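Local coordinates for S-adenosylmethionine-dependent methyltransferase (Clostridium acetobutylicum, PDB 1Y8C), which probably transfers methyl groups from S-adenosylmethionine to a substrate that remains to be identified, at residues Y145-D156 against W168-M179. Numbering follows the deposited sequence.
Sequences YYKLSQVLGNND and WENQFEDDLVSM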
ATOM      1  N   TYR A 145       6.282   4.887 -12.833  1.00 51.36           N
ATOM      2  CA  TYR A 145       6.967   4.139 -13.871  1.00 51.14           C
ATOM      3  C   TYR A 145       8.440   4.537 -13.892  1.00 51.71           C
ATOM      4  O   TYR A 145       9.304   3.714 -14.161  1.00 51.34           O
ATOM      5  CB  TYR A 145       6.340   4.442 -15.230  1.00 49.73           C
ATOM      6  CG  TYR A 145       6.906   3.601 -16.332  1.00 50.10           C
ATOM      7  CD1 TYR A 145       6.334   2.364 -16.657  1.00 50.73           C
ATOM      8  CD2 TYR A 145       8.048   4.006 -17.018  1.00 50.50           C
ATOM      9  CE1 TYR A 145       6.891   1.551 -17.638  1.00 52.73           C
ATOM     10  CE2 TYR A 145       8.613   3.204 -17.995  1.00 53.32           C
ATOM     11  CZ  TYR A 145       8.036   1.982 -18.303  1.00 54.68           C
ATOM     12  OH  TYR A 145       8.607   1.194 -19.274  1.00 57.51           O
ATOM     13  N   TYR A 146       8.724   5.802 -13.605  1.00 52.92           N
ATOM     14  CA  TYR A 146      10.096   6.274 -13.622  1.00 53.86           C
ATOM     15  C   TYR A 146      10.896   5.693 -12.478  1.00 54.37           C
ATOM     16  O   TYR A 146      12.071   5.372 -12.633  1.00 55.25           O
ATOM     17  CB  TYR A 146      10.121   7.792 -13.538  1.00 55.08           C
ATOM     18  CG  TYR A 146      11.503   8.388 -13.618  1.00 57.35           C
ATOM     19  CD1 TYR A 146      12.173   8.502 -14.843  1.00 56.58           C
ATOM     20  CD2 TYR A 146      12.143   8.853 -12.467  1.00 56.88           C
ATOM     21  CE1 TYR A 146      13.446   9.075 -14.912  1.00 56.95           C
ATOM     22  CE2 TYR A 146      13.410   9.417 -12.524  1.00 56.47           C
ATOM     23  CZ  TYR A 146      14.050   9.530 -13.740  1.00 56.73           C
ATOM     24  OH  TYR A 146      15.283  10.125 -13.778  1.00 55.53           O
ATOM     25  N   LYS A 147      10.250   5.558 -11.327  1.00 55.03           N
ATOM     26  CA  LYS A 147      10.897   5.033 -10.135  1.00 56.55           C
ATOM     27  C   LYS A 147      11.343   3.582 -10.323  1.00 57.23           C
ATOM     28  O   LYS A 147      12.471   3.222  -9.989  1.00 57.50           O
ATOM     29  CB  LYS A 147       9.933   5.147  -8.959  1.00 56.20           C
ATOM     30  CG  LYS A 147      10.580   5.158  -7.603  1.00 58.41           C
ATOM     31  CD  LYS A 147      10.731   3.766  -7.053  1.00 61.84           C
ATOM     32  CE  LYS A 147      11.056   3.822  -5.572  1.00 64.43           C
ATOM     33  NZ  LYS A 147      12.275   4.643  -5.324  1.00 67.70           N
ATOM     34  N   LEU A 148      10.470   2.747 -10.876  1.00 56.49           N
ATOM     35  CA  LEU A 148      10.821   1.353 -11.063  1.00 54.73           C
ATOM     36  C   LEU A 148      11.759   1.117 -12.242  1.00 56.73           C
ATOM     37  O   LEU A 148      12.678   0.292 -12.162  1.00 55.16           O
ATOM     38  CB  LEU A 148       9.556   0.523 -11.251  1.00 52.85           C
ATOM     39  CG  LEU A 148       8.501   0.695 -10.163  1.00 52.48           C
ATOM     40  CD1 LEU A 148       7.268  -0.106 -10.547  1.00 48.89           C
ATOM     41  CD2 LEU A 148       9.055   0.246  -8.804  1.00 51.00           C
ATOM     42  N   SER A 149      11.537   1.841 -13.335  1.00 57.31           N
ATOM     43  CA  SER A 149      12.354   1.666 -14.535  1.00 60.11           C
ATOM     44  C   SER A 149      13.732   2.340 -14.481  1.00 62.10           C
ATOM     45  O   SER A 149      14.714   1.770 -14.964  1.00 63.34           O
ATOM     46  CB  SER A 149      11.597   2.172 -15.761  1.00 59.12           C
ATOM     47  OG  SER A 149      11.415   3.573 -15.697  1.00 58.98           O
ATOM     48  N   GLN A 150      13.814   3.533 -13.893  1.00 61.26           N
ATOM     49  CA  GLN A 150      15.083   4.242 -13.816  1.00 61.82           C
ATOM     50  C   GLN A 150      15.729   4.178 -12.440  1.00 62.28           C
ATOM     51  O   GLN A 150      16.740   3.511 -12.255  1.00 65.07           O
ATOM     52  CB  GLN A 150      14.895   5.704 -14.208  1.00 62.79           C
ATOM     53  CG  GLN A 150      14.270   5.909 -15.567  1.00 65.77           C
ATOM     54  CD  GLN A 150      15.001   5.153 -16.643  1.00 68.70           C
ATOM     55  OE1 GLN A 150      16.203   4.925 -16.540  1.00 72.21           O
ATOM     56  NE2 GLN A 150      14.284   4.763 -17.689  1.00 70.91           N
ATOM     57  N   VAL A 151      15.143   4.877 -11.473  1.00 61.84           N
ATOM     58  CA  VAL A 151      15.684   4.925 -10.121  1.00 59.54           C
ATOM     59  C   VAL A 151      16.010   3.545  -9.545  1.00 60.43           C
ATOM     60  O   VAL A 151      16.964   3.402  -8.776  1.00 61.71           O
ATOM     61  CB  VAL A 151      14.728   5.675  -9.183  1.00 59.09           C
ATOM     62  CG1 VAL A 151      15.421   5.970  -7.870  1.00 57.34           C
ATOM     63  CG2 VAL A 151      14.265   6.966  -9.849  1.00 54.72           C
ATOM     64  N   LEU A 152      15.225   2.528  -9.891  1.00 59.78           N
ATOM     65  CA  LEU A 152      15.526   1.181  -9.415  1.00 59.70           C
ATOM     66  C   LEU A 152      16.273   0.423 -10.507  1.00 60.27           C
ATOM     67  O   LEU A 152      17.419   0.021 -10.314  1.00 61.47           O
ATOM     68  CB  LEU A 152      14.258   0.411  -9.052  1.00 57.87           C
ATOM     69  CG  LEU A 152      13.585   0.700  -7.714  1.00 58.36           C
ATOM     70  CD1 LEU A 152      12.515  -0.345  -7.490  1.00 58.69           C
ATOM     71  CD2 LEU A 152      14.593   0.641  -6.581  1.00 60.44           C
ATOM     72  N   GLY A 153      15.620   0.242 -11.652  1.00 60.67           N
ATOM     73  CA  GLY A 153      16.232  -0.466 -12.761  1.00 61.73           C
ATOM     74  C   GLY A 153      16.970  -1.734 -12.374  1.00 63.00           C
ATOM     75  O   GLY A 153      16.384  -2.634 -11.772  1.00 62.84           O
ATOM     76  N   ASN A 154      18.258  -1.795 -12.724  1.00 64.20           N
ATOM     77  CA  ASN A 154      19.125  -2.940 -12.428  1.00 65.47           C
ATOM     78  C   ASN A 154      20.315  -2.502 -11.557  1.00 67.32           C
ATOM     79  O   ASN A 154      21.468  -2.707 -11.930  1.00 68.07           O
ATOM     80  CB  ASN A 154      19.668  -3.540 -13.732  1.00 64.46           C
ATOM     81  CG  ASN A 154      18.568  -3.961 -14.694  1.00 65.24           C
ATOM     82  OD1 ASN A 154      17.950  -5.018 -14.540  1.00 64.41           O
ATOM     83  ND2 ASN A 154      18.316  -3.127 -15.696  1.00 65.83           N
ATOM     84  N   ASN A 155      20.037  -1.902 -10.403  1.00 70.19           N
ATOM     85  CA  ASN A 155      21.088  -1.436  -9.495  1.00 71.71           C
ATOM     86  C   ASN A 155      21.195  -2.284  -8.225  1.00 72.27           C
ATOM     87  O   ASN A 155      20.289  -2.283  -7.392  1.00 75.53           O
ATOM     88  CB  ASN A 155      20.833   0.021  -9.078  1.00 71.83           C
ATOM     89  CG  ASN A 155      20.948   1.006 -10.236  1.00 73.91           C
ATOM     90  OD1 ASN A 155      21.977   1.067 -10.918  1.00 75.26           O
ATOM     91  ND2 ASN A 155      19.899   1.799 -10.449  1.00 72.17           N
ATOM     92  N   ASP A 156      22.299  -3.004  -8.069  1.00 71.36           N
ATOM     93  CA  ASP A 156      22.504  -3.804  -6.868  1.00 69.36           C
ATOM     94  C   ASP A 156      23.098  -2.856  -5.810  1.00 67.33           C
ATOM     95  O   ASP A 156      23.899  -1.984  -6.137  1.00 68.27           O
ATOM     96  CB  ASP A 156      23.437  -4.992  -7.183  1.00 72.46           C
ATOM     97  CG  ASP A 156      24.862  -4.565  -7.538  1.00 75.21           C
ATOM     98  OD1 ASP A 156      25.039  -3.585  -8.313  1.00 75.74           O
ATOM     99  OD2 ASP A 156      25.806  -5.239  -7.049  1.00 75.99           O
ATOM    100  N   TRP A 168      20.654  -5.710  -1.721  1.00 56.19           N
ATOM    101  CA  TRP A 168      19.461  -5.584  -2.555  1.00 55.64           C
ATOM    102  C   TRP A 168      19.814  -5.579  -4.043  1.00 55.31           C
ATOM    103  O   TRP A 168      20.531  -4.707  -4.506  1.00 56.18           O
ATOM    104  CB  TRP A 168      18.738  -4.291  -2.132  1.00 54.61           C
ATOM    105  CG  TRP A 168      17.557  -3.870  -2.961  1.00 55.51           C
ATOM    106  CD1 TRP A 168      17.018  -4.537  -4.026  1.00 54.94           C
ATOM    107  CD2 TRP A 168      16.789  -2.668  -2.813  1.00 54.17           C
ATOM    108  NE1 TRP A 168      15.971  -3.830  -4.548  1.00 54.99           N
ATOM    109  CE2 TRP A 168      15.801  -2.685  -3.823  1.00 56.13           C
ATOM    110  CE3 TRP A 168      16.830  -1.591  -1.921  1.00 56.30           C
ATOM    111  CZ2 TRP A 168      14.864  -1.642  -3.976  1.00 56.80           C
ATOM    112  CZ3 TRP A 168      15.897  -0.553  -2.073  1.00 55.84           C
ATOM    113  CH2 TRP A 168      14.927  -0.594  -3.089  1.00 57.07           C
ATOM    114  N   GLU A 169      19.321  -6.562  -4.784  1.00 55.30           N
ATOM    115  CA  GLU A 169      19.596  -6.625  -6.215  1.00 57.49           C
ATOM    116  C   GLU A 169      18.313  -6.388  -7.023  1.00 57.70           C
ATOM    117  O   GLU A 169      17.292  -7.032  -6.789  1.00 56.69           O
ATOM    118  CB  GLU A 169      20.185  -7.988  -6.593  1.00 61.64           C
ATOM    119  CG  GLU A 169      21.237  -7.914  -7.691  1.00 65.88           C
ATOM    120  CD  GLU A 169      21.284  -9.157  -8.568  1.00 67.73           C
ATOM    121  OE1 GLU A 169      21.393 -10.274  -8.022  1.00 68.39           O
ATOM    122  OE2 GLU A 169      21.219  -9.008  -9.808  1.00 68.55           O
ATOM    123  N   ASN A 170      18.373  -5.454  -7.966  1.00 56.92           N
ATOM    124  CA  ASN A 170      17.227  -5.133  -8.795  1.00 58.13           C
ATOM    125  C   ASN A 170      17.407  -5.634 -10.209  1.00 59.04           C
ATOM    126  O   ASN A 170      18.472  -5.492 -10.800  1.00 60.29           O
ATOM    127  CB  ASN A 170      16.996  -3.619  -8.829  1.00 56.49           C
ATOM    128  CG  ASN A 170      16.205  -3.119  -7.631  1.00 57.69           C
ATOM    129  OD1 ASN A 170      16.534  -2.084  -7.047  1.00 59.40           O
ATOM    130  ND2 ASN A 170      15.147  -3.838  -7.270  1.00 53.60           N
ATOM    131  N   GLN A 171      16.358  -6.230 -10.750  1.00 60.73           N
ATOM    132  CA  GLN A 171      16.389  -6.732 -12.110  1.00 62.37           C
ATOM    133  C   GLN A 171      15.169  -6.145 -12.807  1.00 62.54           C
ATOM    134  O   GLN A 171      14.034  -6.438 -12.435  1.00 62.74           O
ATOM    135  CB  GLN A 171      16.349  -8.267 -12.090  1.00 65.83           C
ATOM    136  CG  GLN A 171      15.671  -8.930 -13.285  1.00 70.60           C
ATOM    137  CD  GLN A 171      16.317  -8.586 -14.613  1.00 75.22           C
ATOM    138  OE1 GLN A 171      15.737  -8.832 -15.673  1.00 77.00           O
ATOM    139  NE2 GLN A 171      17.523  -8.027 -14.567  1.00 77.89           N
ATOM    140  N   PHE A 172      15.400  -5.279 -13.786  1.00 62.83           N
ATOM    141  CA  PHE A 172      14.296  -4.676 -14.521  1.00 65.62           C
ATOM    142  C   PHE A 172      14.247  -5.236 -15.923  1.00 66.43           C
ATOM    143  O   PHE A 172      15.265  -5.285 -16.617  1.00 65.99           O
ATOM    144  CB  PHE A 172      14.424  -3.154 -14.599  1.00 65.70           C
ATOM    145  CG  PHE A 172      13.270  -2.496 -15.313  1.00 66.98           C
ATOM    146  CD1 PHE A 172      11.970  -2.618 -14.822  1.00 67.75           C
ATOM    147  CD2 PHE A 172      13.479  -1.745 -16.462  1.00 67.54           C
ATOM    148  CE1 PHE A 172      10.892  -2.020 -15.470  1.00 66.51           C
ATOM    149  CE2 PHE A 172      12.407  -1.141 -17.123  1.00 67.88           C
ATOM    150  CZ  PHE A 172      11.112  -1.272 -16.620  1.00 68.43           C
ATOM    151  N   GLU A 173      13.048  -5.630 -16.343  1.00 68.25           N
ATOM    152  CA  GLU A 173      12.856  -6.223 -17.658  1.00 69.87           C
ATOM    153  C   GLU A 173      11.395  -6.240 -18.107  1.00 69.68           C
ATOM    154  O   GLU A 173      10.517  -6.721 -17.389  1.00 68.88           O
ATOM    155  CB  GLU A 173      13.408  -7.647 -17.618  1.00 71.95           C
ATOM    156  CG  GLU A 173      12.841  -8.603 -18.636  1.00 76.96           C
ATOM    157  CD  GLU A 173      13.420  -9.997 -18.478  1.00 80.09           C
ATOM    158  OE1 GLU A 173      13.369 -10.537 -17.351  1.00 81.60           O
ATOM    159  OE2 GLU A 173      13.928 -10.554 -19.474  1.00 83.15           O
ATOM    160  N   ASP A 174      11.138  -5.697 -19.293  1.00 69.95           N
ATOM    161  CA  ASP A 174       9.791  -5.695 -19.841  1.00 70.25           C
ATOM    162  C   ASP A 174       8.780  -5.164 -18.821  1.00 68.67           C
ATOM    163  O   ASP A 174       7.866  -5.871 -18.395  1.00 67.12           O
ATOM    164  CB  ASP A 174       9.436  -7.127 -20.275  1.00 75.61           C
ATOM    165  CG  ASP A 174       8.078  -7.232 -20.955  1.00 79.87           C
ATOM    166  OD1 ASP A 174       7.765  -6.388 -21.830  1.00 81.78           O
ATOM    167  OD2 ASP A 174       7.335  -8.184 -20.623  1.00 81.45           O
ATOM    168  N   ASP A 175       8.972  -3.913 -18.423  1.00 66.71           N
ATOM    169  CA  ASP A 175       8.091  -3.256 -17.472  1.00 65.20           C
ATOM    170  C   ASP A 175       7.901  -3.950 -16.123  1.00 63.40           C
ATOM    171  O   ASP A 175       7.032  -3.556 -15.340  1.00 62.51           O
ATOM    172  CB  ASP A 175       6.726  -3.038 -18.108  1.00 68.68           C
ATOM    173  CG  ASP A 175       6.812  -2.266 -19.393  1.00 70.66           C
ATOM    174  OD1 ASP A 175       7.542  -1.249 -19.410  1.00 71.13           O
ATOM    175  OD2 ASP A 175       6.151  -2.676 -20.376  1.00 72.33           O
ATOM    176  N   LEU A 176       8.703  -4.970 -15.847  1.00 58.95           N
ATOM    177  CA  LEU A 176       8.595  -5.677 -14.584  1.00 57.20           C
ATOM    178  C   LEU A 176       9.906  -5.583 -13.824  1.00 55.84           C
ATOM    179  O   LEU A 176      10.971  -5.843 -14.382  1.00 56.26           O
ATOM    180  CB  LEU A 176       8.254  -7.150 -14.823  1.00 57.77           C
ATOM    181  CG  LEU A 176       7.947  -7.984 -13.573  1.00 58.50           C
ATOM    182  CD1 LEU A 176       6.710  -7.421 -12.885  1.00 59.73           C
ATOM    183  CD2 LEU A 176       7.698  -9.441 -13.954  1.00 60.64           C
ATOM    184  N   VAL A 177       9.826  -5.208 -12.554  1.00 53.64           N
ATOM    185  CA  VAL A 177      11.006  -5.097 -11.716  1.00 53.85           C
ATOM    186  C   VAL A 177      11.035  -6.236 -10.721  1.00 53.08           C
ATOM    187  O   VAL A 177      10.070  -6.456  -9.996  1.00 53.70           O
ATOM    188  CB  VAL A 177      11.006  -3.788 -10.916  1.00 55.10           C
ATOM    189  CG1 VAL A 177      12.211  -3.742  -9.986  1.00 55.12           C
ATOM    190  CG2 VAL A 177      11.029  -2.613 -11.856  1.00 57.89           C
ATOM    191  N   SER A 178      12.138  -6.967 -10.680  1.00 53.60           N
ATOM    192  CA  SER A 178      12.246  -8.062  -9.729  1.00 54.72           C
ATOM    193  C   SER A 178      13.271  -7.665  -8.674  1.00 54.99           C
ATOM    194  O   SER A 178      14.417  -7.352  -8.992  1.00 56.87           O
ATOM    195  CB  SER A 178      12.672  -9.327 -10.454  1.00 54.85           C
ATOM    196  OG  SER A 178      11.894  -9.478 -11.631  1.00 58.19           O
HETATM  197  N   MSE A 179      12.843  -7.663  -7.421  1.00 55.07           N
HETATM  198  CA  MSE A 179      13.705  -7.274  -6.328  1.00 55.05           C
HETATM  199  C   MSE A 179      14.060  -8.459  -5.459  1.00 55.38           C
HETATM  200  O   MSE A 179      13.188  -9.187  -4.994  1.00 55.78           O
HETATM  201  CB  MSE A 179      13.006  -6.224  -5.475  1.00 57.33           C
HETATM  202  CG  MSE A 179      12.362  -5.096  -6.264  1.00 63.11           C
HETATM  203 SE   MSE A 179      11.376  -3.888  -5.106  1.00 75.18          SE
HETATM  204  CE  MSE A 179       9.572  -4.262  -5.696  1.00 67.12           C
TER
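Leu148 and Leu152 of helix 145-152 touch a beta hairpin; the helix axis passes 8.9 Å from that of strand 168-173 at 116° and 8.6 Å from that of strand 176-179 at 59°. Leu152 is the last helical residue; Gly153, with positive phi, breaks the helical conformation, and the chain then runs beside the first strand, with CA-H...O contacts from Asn154 to Asn170 O and from Asp156 to Trp168 O. Phe172 N donates a nearly straight bond to Asn154 OD1 (2.7 Å), arriving from above the carbonyl plane. Phe172, with CG anti to its backbone N, lays one ring face against the helix at Ser149: Ser149 CA stands 3.8 Å from the ring centroid, only 13° off the normal, a CH-pi contact over the face. Ser149 OG meanwhile turns back to Tyr145 O, which also accepts from Ser149 N on its opposite face. The hairpin belongs to a four-stranded antiparallel sheet separate from the mixed seven-stranded sheet of the Rossmann-like methyltransferase fold, and helix 145-152 follows strand 136-143 of that larger sheet. Deeper in, Leu148 CB meets Val177 CG2 at 3.5 Å, while Leu152 sends CD2 to Trp168 CZ2 (3.5 Å), and its CD1 approaches Val177 CG1 (4.2 Å) and the selenium of selenomethionine Met179 more loosely. At the hairpin turn, Tyr145 OH donates to Asp175 OD1 (2.7 Å), which lies at the ring edge; Lys204 makes a cation-pi contact with the same ring.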